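Local atomic coordinates of heme-binding protein HutZ (Vibrio cholerae, PDB entry 3TGV), a protein that binds heme with high efficiency and very probably degrades it to biliverdin beta and delta, releasing the iron. Residues Ser89-Glu92 with Arg93-Leu97; Glu107-Gly110 with Glu111-Gly115. The protein carries 1 engineered substitution. One frame throughout, in Å; residues are numbered along the deposited sequence.

In the fold
Contacts 1 and 2 lie at the two ends of helix 96-109. In contact 1, Ser89-Glu92 with Arg93-Leu97, strand 81-91 of the antiparallel sheet runs through a tight turn into the first residues of that helix. In contact 2, Glu107-Gly110 with Glu111-Gly115, the same helix stops at a glycine and the chain turns into the short helix 112-116. Their centres are about 17 Å apart, and their nearest atoms, about 6 Å apart, do not touch. Both sit at the surface of the pyridoxamine 5'-phosphate oxidase type of fold. Contact 1 stays within its own chain, whereas contact 2 also meets the second subunit.

Contact 1: residues Ser89-Glu92 with Arg93-Leu97; sequences SMVE and RDSEL
With chi1 at 69°, Ser95 holds its OG between its own backbone N and carbonyl carbon, which turns the hydroxyl back to the carbonyl oxygen of Glu92. Val91 meets the same serine from the strand: its CG1, anti to the backbone N at chi1 178°, comes to 3.9 Å from Ser95 OG. Val91 CG1 also lies 4.1 Å from Leu97 CB, and the two apolar side chains cross at about a right angle. The backbone between them is a type II beta turn from Glu92 to Ser95, with Asp94 at positive phi in its third position. Ser95 N closes it on Glu92 O at 3.1 Å, approaching from above the carbonyl plane. Ser95 OG donates to Glu92 O at 2.7 Å, in the carbonyl plane and on a lone pair, so two donors of one residue grip a single acceptor from different directions. Ser95 is the N-cap of helix 96-109, and its OG also takes a weak hydrogen bond from Trp98 N. From the second position of the turn, Arg93 reaches out through NH2 to Leu119 O, while Phe43 of strand 41-47 packs against both Val91 and Leu97. One hydroxyl thus ties the first residue of the turn to the helix start, giving its proton to Glu92 O and, more weakly, accepting from Trp98 N.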
# COMPACT_ATOMS: atom_id res chain seq x y z
N SER A 89 13.97 -9.10 -8.72
CA SER A 89 14.75 -9.55 -9.85
C SER A 89 13.80 -9.74 -11.02
O SER A 89 12.68 -10.22 -10.84
CB SER A 89 15.47 -10.86 -9.51
OG SER A 89 16.62 -11.02 -10.32
N MET A 90 14.22 -9.33 -12.21
CA MET A 90 13.39 -9.51 -13.39
C MET A 90 13.52 -10.93 -13.95
O MET A 90 14.61 -11.50 -14.00
CB MET A 90 13.75 -8.48 -14.46
CG MET A 90 12.94 -8.64 -15.71
SD MET A 90 13.16 -7.30 -16.91
CE MET A 90 12.28 -8.03 -18.32
N VAL A 91 12.40 -11.50 -14.38
CA VAL A 91 12.39 -12.87 -14.88
C VAL A 91 12.42 -12.88 -16.40
O VAL A 91 11.58 -12.28 -17.06
CB VAL A 91 11.15 -13.64 -14.39
CG1 VAL A 91 11.14 -15.05 -14.96
CG2 VAL A 91 11.11 -13.67 -12.87
N GLU A 92 13.41 -13.59 -16.96
CA GLU A 92 13.63 -13.55 -18.40
C GLU A 92 12.46 -14.12 -19.17
O GLU A 92 11.99 -15.22 -18.88
CB GLU A 92 14.92 -14.28 -18.79
CG GLU A 92 15.22 -14.18 -20.29
CD GLU A 92 16.52 -14.85 -20.69
OE1 GLU A 92 17.56 -14.15 -20.75
OE2 GLU A 92 16.51 -16.07 -20.95
N ARG A 93 11.98 -13.37 -20.15
CA ARG A 93 10.83 -13.77 -20.93
C ARG A 93 11.02 -15.15 -21.55
O ARG A 93 12.05 -15.44 -22.15
CB ARG A 93 10.54 -12.74 -22.01
CG ARG A 93 9.34 -13.06 -22.87
CD ARG A 93 8.90 -11.84 -23.67
NE ARG A 93 7.46 -11.65 -23.56
CZ ARG A 93 6.88 -10.63 -22.93
NH1 ARG A 93 7.62 -9.69 -22.35
NH2 ARG A 93 5.56 -10.55 -22.89
N ASP A 94 10.01 -16.00 -21.38
CA ASP A 94 9.99 -17.31 -22.01
C ASP A 94 10.97 -18.30 -21.40
O ASP A 94 11.06 -19.44 -21.84
CB ASP A 94 10.23 -17.18 -23.51
CG ASP A 94 9.03 -16.60 -24.22
OD1 ASP A 94 7.90 -17.03 -23.92
OD2 ASP A 94 9.23 -15.70 -25.06
N SER A 95 11.71 -17.87 -20.37
CA SER A 95 12.53 -18.80 -19.62
C SER A 95 11.62 -19.79 -18.89
O SER A 95 10.41 -19.59 -18.81
CB SER A 95 13.41 -18.06 -18.61
OG SER A 95 12.64 -17.50 -17.56
N GLU A 96 12.22 -20.85 -18.36
CA GLU A 96 11.44 -21.88 -17.69
C GLU A 96 10.66 -21.31 -16.50
O GLU A 96 9.49 -21.64 -16.29
CB GLU A 96 12.35 -23.02 -17.25
CG GLU A 96 11.61 -24.29 -16.88
CD GLU A 96 12.57 -25.43 -16.57
OE1 GLU A 96 12.61 -25.86 -15.39
OE2 GLU A 96 13.27 -25.88 -17.50
N LEU A 97 11.31 -20.46 -15.71
CA LEU A 97 10.63 -19.80 -14.60
C LEU A 97 9.47 -18.94 -15.08
O LEU A 97 8.40 -18.91 -14.47
CB LEU A 97 11.61 -18.96 -13.78
CG LEU A 97 11.07 -18.41 -12.45
CD1 LEU A 97 10.30 -19.49 -11.69
CD2 LEU A 97 12.20 -17.85 -11.58

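Contact 2: residues Glu107-Gly110 with Glu111-Gly115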
# COMPACT_ATOMS: atom_id res chain seq x y z
N GLU A 107 -3.80 -19.51 -14.05
CA GLU A 107 -4.69 -20.31 -13.21
C GLU A 107 -5.38 -19.49 -12.12
O GLU A 107 -6.56 -19.70 -11.83
CB GLU A 107 -3.93 -21.49 -12.59
CG GLU A 107 -4.66 -22.14 -11.42
CD GLU A 107 -5.05 -23.59 -11.69
OE1 GLU A 107 -4.90 -24.42 -10.77
OE2 GLU A 107 -5.51 -23.88 -12.82
N ARG A 108 -4.66 -18.55 -11.52
CA ARG A 108 -5.23 -17.75 -10.44
C ARG A 108 -6.09 -16.60 -10.95
O ARG A 108 -7.09 -16.26 -10.33
CB ARG A 108 -4.14 -17.18 -9.53
CG ARG A 108 -4.64 -16.86 -8.12
CD ARG A 108 -3.55 -16.28 -7.23
NE ARG A 108 -3.98 -16.30 -5.83
CZ ARG A 108 -3.44 -15.57 -4.86
NH1 ARG A 108 -2.45 -14.73 -5.12
NH2 ARG A 108 -3.91 -15.68 -3.61
N PHE A 109 -5.70 -16.00 -12.07
CA PHE A 109 -6.36 -14.78 -12.54
C PHE A 109 -7.09 -14.91 -13.87
O PHE A 109 -7.84 -14.01 -14.26
CB PHE A 109 -5.35 -13.62 -12.61
CG PHE A 109 -4.69 -13.33 -11.30
CD1 PHE A 109 -5.41 -12.77 -10.26
CD2 PHE A 109 -3.36 -13.62 -11.11
CE1 PHE A 109 -4.80 -12.50 -9.05
CE2 PHE A 109 -2.75 -13.36 -9.91
CZ PHE A 109 -3.47 -12.80 -8.87
N GLY A 110 -6.87 -16.02 -14.57
CA GLY A 110 -7.65 -16.31 -15.77
C GLY A 110 -7.17 -15.68 -17.07
O GLY A 110 -6.01 -15.29 -17.21
N GLU A 111 -8.09 -15.59 -18.02
CA GLU A 111 -7.77 -15.17 -19.39
C GLU A 111 -6.94 -13.90 -19.49
O GLU A 111 -6.07 -13.79 -20.36
CB GLU A 111 -9.05 -14.98 -20.20
CG GLU A 111 -9.87 -16.23 -20.41
CD GLU A 111 -11.06 -15.98 -21.33
OE1 GLU A 111 -11.11 -14.89 -21.94
OE2 GLU A 111 -11.93 -16.87 -21.44
N ILE A 112 -7.23 -12.95 -18.62
CA ILE A 112 -6.58 -11.65 -18.64
C ILE A 112 -5.06 -11.79 -18.82
O ILE A 112 -4.42 -11.00 -19.51
CB ILE A 112 -6.93 -10.85 -17.36
CG1 ILE A 112 -6.81 -9.34 -17.60
CG2 ILE A 112 -6.08 -11.31 -16.18
CD1 ILE A 112 -5.42 -8.88 -17.87
N ILE A 113 -4.50 -12.84 -18.23
CA ILE A 113 -3.06 -13.08 -18.26
C ILE A 113 -2.57 -13.41 -19.68
O ILE A 113 -1.38 -13.28 -19.97
CB ILE A 113 -2.67 -14.23 -17.30
CG1 ILE A 113 -3.06 -13.87 -15.86
CG2 ILE A 113 -1.19 -14.53 -17.37
CD1 ILE A 113 -2.33 -12.66 -15.31
N ASP A 114 -3.48 -13.82 -20.55
CA ASP A 114 -3.12 -14.16 -21.92
C ASP A 114 -2.63 -12.91 -22.63
O ASP A 114 -1.53 -12.87 -23.17
CB ASP A 114 -4.32 -14.74 -22.66
CG ASP A 114 -4.77 -16.09 -22.11
OD1 ASP A 114 -4.41 -16.42 -20.95
OD2 ASP A 114 -5.49 -16.81 -22.83
N GLY A 115 -3.47 -11.87 -22.62
CA GLY A 115 -3.09 -10.60 -23.20
C GLY A 115 -1.85 -10.03 -22.54
O GLY A 115 -0.84 -9.80 -23.20
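Phe109 is the first residue here to touch the chain beyond the bend, and it does so through CB, which lies 4.0 Å from Ile113 CG1. Its CG stands anti to the carbonyl carbon (chi1 -58°), so the ring leads away from the bend and leaves CB to face the isoleucine. Ile113 CD1 approaches the ring obliquely, while Arg108 CB lies over one face, displaced toward the rim. The ring continues into the dimer interface, where it stacks edge-to-face with Phe77 of the second subunit; Ile113 packs on that same Phe77. Phe109 O has Ile112 CG2 at 3.8 Å, and Ile112 CG2 is also 4.3 Å from Phe109 CB. Gly110 follows at the C' position, the first residue to leave helical geometry at the C-terminal end of helix 96-109 and a glycine with positive phi, the usual helix stop. At these backbone angles a side chain would be jammed against the carbonyl O of Phe109, and this is where the helix gives way to helix 112-116. The carbonyl O of Gly110 then receives Ile113 N at 3.1 Å, with an N-H...O angle of 160° and the donor tilted 29° from the carbonyl plane. Ile113 also brings its side chain against this acceptor: its CB and CG1 each lie 3.5 Å from Gly110 O.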